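AAR187Cp (Eremothecium gossypii, PDB 3ZIL) probably regulates sister-chromatid cohesion through the cohesin complex, the fragment here being its helical Wap1 domain. Local coordinates at residues C57-V61 / K62-R66. Sequence-based numbering, arbitrary orientation.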
loop_
_atom_site.group_PDB
_atom_site.type_symbol
_atom_site.label_atom_id
_atom_site.label_comp_id
_atom_site.label_asym_id
_atom_site.label_seq_id
_atom_site.Cartn_x
_atom_site.Cartn_y
_atom_site.Cartn_z
ATOM N N CYS A 57 15.167 22.125 -19.863
ATOM C CA CYS A 57 14.867 20.737 -19.567
ATOM C C CYS A 57 15.035 19.835 -20.794
ATOM O O CYS A 57 15.607 18.776 -20.685
ATOM C CB CYS A 57 13.477 20.555 -18.948
ATOM S SG CYS A 57 13.222 21.315 -17.316
ATOM N N GLN A 58 14.537 20.248 -21.950
ATOM C CA GLN A 58 14.648 19.473 -23.188
ATOM C C GLN A 58 16.107 19.315 -23.577
ATOM O O GLN A 58 16.603 18.201 -23.813
ATOM C CB GLN A 58 13.826 20.139 -24.303
ATOM C CG GLN A 58 12.336 19.802 -24.259
ATOM C CD GLN A 58 11.465 20.864 -24.956
ATOM O OE1 GLN A 58 11.255 21.970 -24.433
ATOM N NE2 GLN A 58 10.949 20.527 -26.140
ATOM N N TYR A 59 16.819 20.434 -23.514
ATOM C CA TYR A 59 18.251 20.457 -23.728
ATOM C C TYR A 59 19.001 19.419 -22.858
ATOM O O TYR A 59 19.742 18.554 -23.372
ATOM C CB TYR A 59 18.807 21.874 -23.523
ATOM C CG TYR A 59 20.297 21.881 -23.686
ATOM C CD1 TYR A 59 21.107 21.623 -22.590
ATOM C CD2 TYR A 59 20.910 22.077 -24.948
ATOM C CE1 TYR A 59 22.475 21.568 -22.702
ATOM C CE2 TYR A 59 22.310 22.044 -25.080
ATOM C CZ TYR A 59 23.081 21.764 -23.928
ATOM O OH TYR A 59 24.457 21.698 -23.902
ATOM N N ILE A 60 18.831 19.503 -21.538
ATOM C CA ILE A 60 19.434 18.503 -20.621
ATOM C C ILE A 60 19.119 17.089 -21.081
ATOM O O ILE A 60 19.997 16.191 -21.184
ATOM C CB ILE A 60 18.976 18.742 -19.154
ATOM C CG1 ILE A 60 19.538 20.070 -18.633
ATOM C CG2 ILE A 60 19.364 17.560 -18.258
ATOM C CD1 ILE A 60 18.804 20.582 -17.363
ATOM N N VAL A 61 17.863 16.842 -21.398
ATOM C CA VAL A 61 17.492 15.443 -21.561
ATOM C C VAL A 61 18.085 14.970 -22.884
ATOM O O VAL A 61 18.610 13.840 -22.966
ATOM C CB VAL A 61 15.946 15.292 -21.459
ATOM C CG1 VAL A 61 15.460 14.023 -22.134
ATOM C CG2 VAL A 61 15.535 15.325 -19.998
ATOM N N LYS A 62 18.092 15.846 -23.914
ATOM C CA LYS A 62 18.642 15.385 -25.218
ATOM C C LYS A 62 20.120 15.217 -25.260
ATOM O O LYS A 62 20.607 14.431 -26.053
ATOM C CB LYS A 62 18.316 16.347 -26.382
ATOM C CG LYS A 62 16.830 16.521 -26.652
ATOM C CD LYS A 62 16.554 17.502 -27.803
ATOM C CE LYS A 62 16.990 16.908 -29.141
ATOM N NZ LYS A 62 16.025 17.158 -30.258
ATOM N N TYR A 63 20.840 16.051 -24.519
ATOM C CA TYR A 63 22.246 16.216 -24.751
ATOM C C TYR A 63 23.109 16.074 -23.541
ATOM O O TYR A 63 24.279 15.788 -23.728
ATOM C CB TYR A 63 22.580 17.596 -25.299
ATOM C CG TYR A 63 21.912 17.905 -26.583
ATOM C CD1 TYR A 63 22.105 17.101 -27.709
ATOM C CD2 TYR A 63 21.090 19.036 -26.690
ATOM C CE1 TYR A 63 21.468 17.392 -28.902
ATOM C CE2 TYR A 63 20.491 19.363 -27.864
ATOM C CZ TYR A 63 20.696 18.546 -28.958
ATOM O OH TYR A 63 20.076 18.878 -30.102
ATOM N N ARG A 64 22.600 16.378 -22.337
ATOM C CA ARG A 64 23.446 16.261 -21.156
ATOM C C ARG A 64 22.839 15.471 -19.997
ATOM O O ARG A 64 23.139 15.734 -18.872
ATOM C CB ARG A 64 23.931 17.674 -20.730
ATOM C CG ARG A 64 24.654 18.283 -21.919
ATOM C CD ARG A 64 25.322 19.584 -21.582
ATOM N NE ARG A 64 26.381 19.399 -20.617
ATOM C CZ ARG A 64 27.136 20.394 -20.170
ATOM N NH1 ARG A 64 26.951 21.640 -20.603
ATOM N NH2 ARG A 64 28.060 20.134 -19.284
ATOM N N HIS A 65 21.952 14.526 -20.290
ATOM C CA HIS A 65 21.194 13.888 -19.265
ATOM C C HIS A 65 22.114 13.127 -18.288
ATOM O O HIS A 65 22.039 13.293 -17.053
ATOM C CB HIS A 65 20.162 12.981 -19.917
ATOM C CG HIS A 65 18.957 12.710 -19.050
ATOM N ND1 HIS A 65 17.909 11.939 -19.459
ATOM C CD2 HIS A 65 18.655 13.144 -17.728
ATOM C CE1 HIS A 65 16.990 11.893 -18.463
ATOM N NE2 HIS A 65 17.473 12.624 -17.395
ATOM N N ARG A 66 23.043 12.329 -18.798
ATOM C CA ARG A 66 23.905 11.581 -17.883
ATOM C C ARG A 66 24.800 12.463 -17.020
ATOM O O ARG A 66 24.976 12.166 -15.856
ATOM C CB ARG A 66 24.813 10.581 -18.600
ATOM C CG ARG A 66 25.968 10.212 -17.638
ATOM C CD ARG A 66 27.212 9.673 -18.273
ATOM N NE ARG A 66 27.804 10.522 -19.310
ATOM C CZ ARG A 66 28.728 11.431 -19.025
ATOM N NH1 ARG A 66 29.094 11.632 -17.757
ATOM N NH2 ARG A 66 29.264 12.146 -19.988
HETATM O O HOH W 1 21.272 13.190 -23.062
#
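Y63 and R64, one helical turn on, meet the Y59 ring from the same side, Y63 near CD2 and R64 near CE1 and OH. Y59 CD2 lies at the edge of the Y63 ring, near its plane and 3.5 Å from Y63 CD2; the ring planes are inclined at 58°, an oblique aromatic pair. With chi1 at 177°, CG opposite the backbone N, the phenol of Y59 reaches forward along the helix until its OH comes 3.3 Å from R64 CD. The guanidinium beyond is turned 75° from the phenol plane, and its NH2 forms salt bridges with E67 and D25. Cutting Y59 back to alanine is likely to leave the Y63 edge and the aliphatic part of R64 without the ring both touch. V61 and H65 lie side by side: V61 CG2 sits over the imidazole face, a CH-pi contact 4.1 Å from the H65 centroid, while H65 NE2 bonds to I94 O. Between these pairs the helix widens into a pi-type turn at 62-64. Here R64 N still bonds I60 O (2.9 Å), whereas water 1 bridges V61 O (2.7 Å) and H65 N, replacing the direct i to i+4 bond. Within helix 54-72, Y59 and R64 face L24 of helix 20-27, and I60 also reaches M50 of helix 36-52.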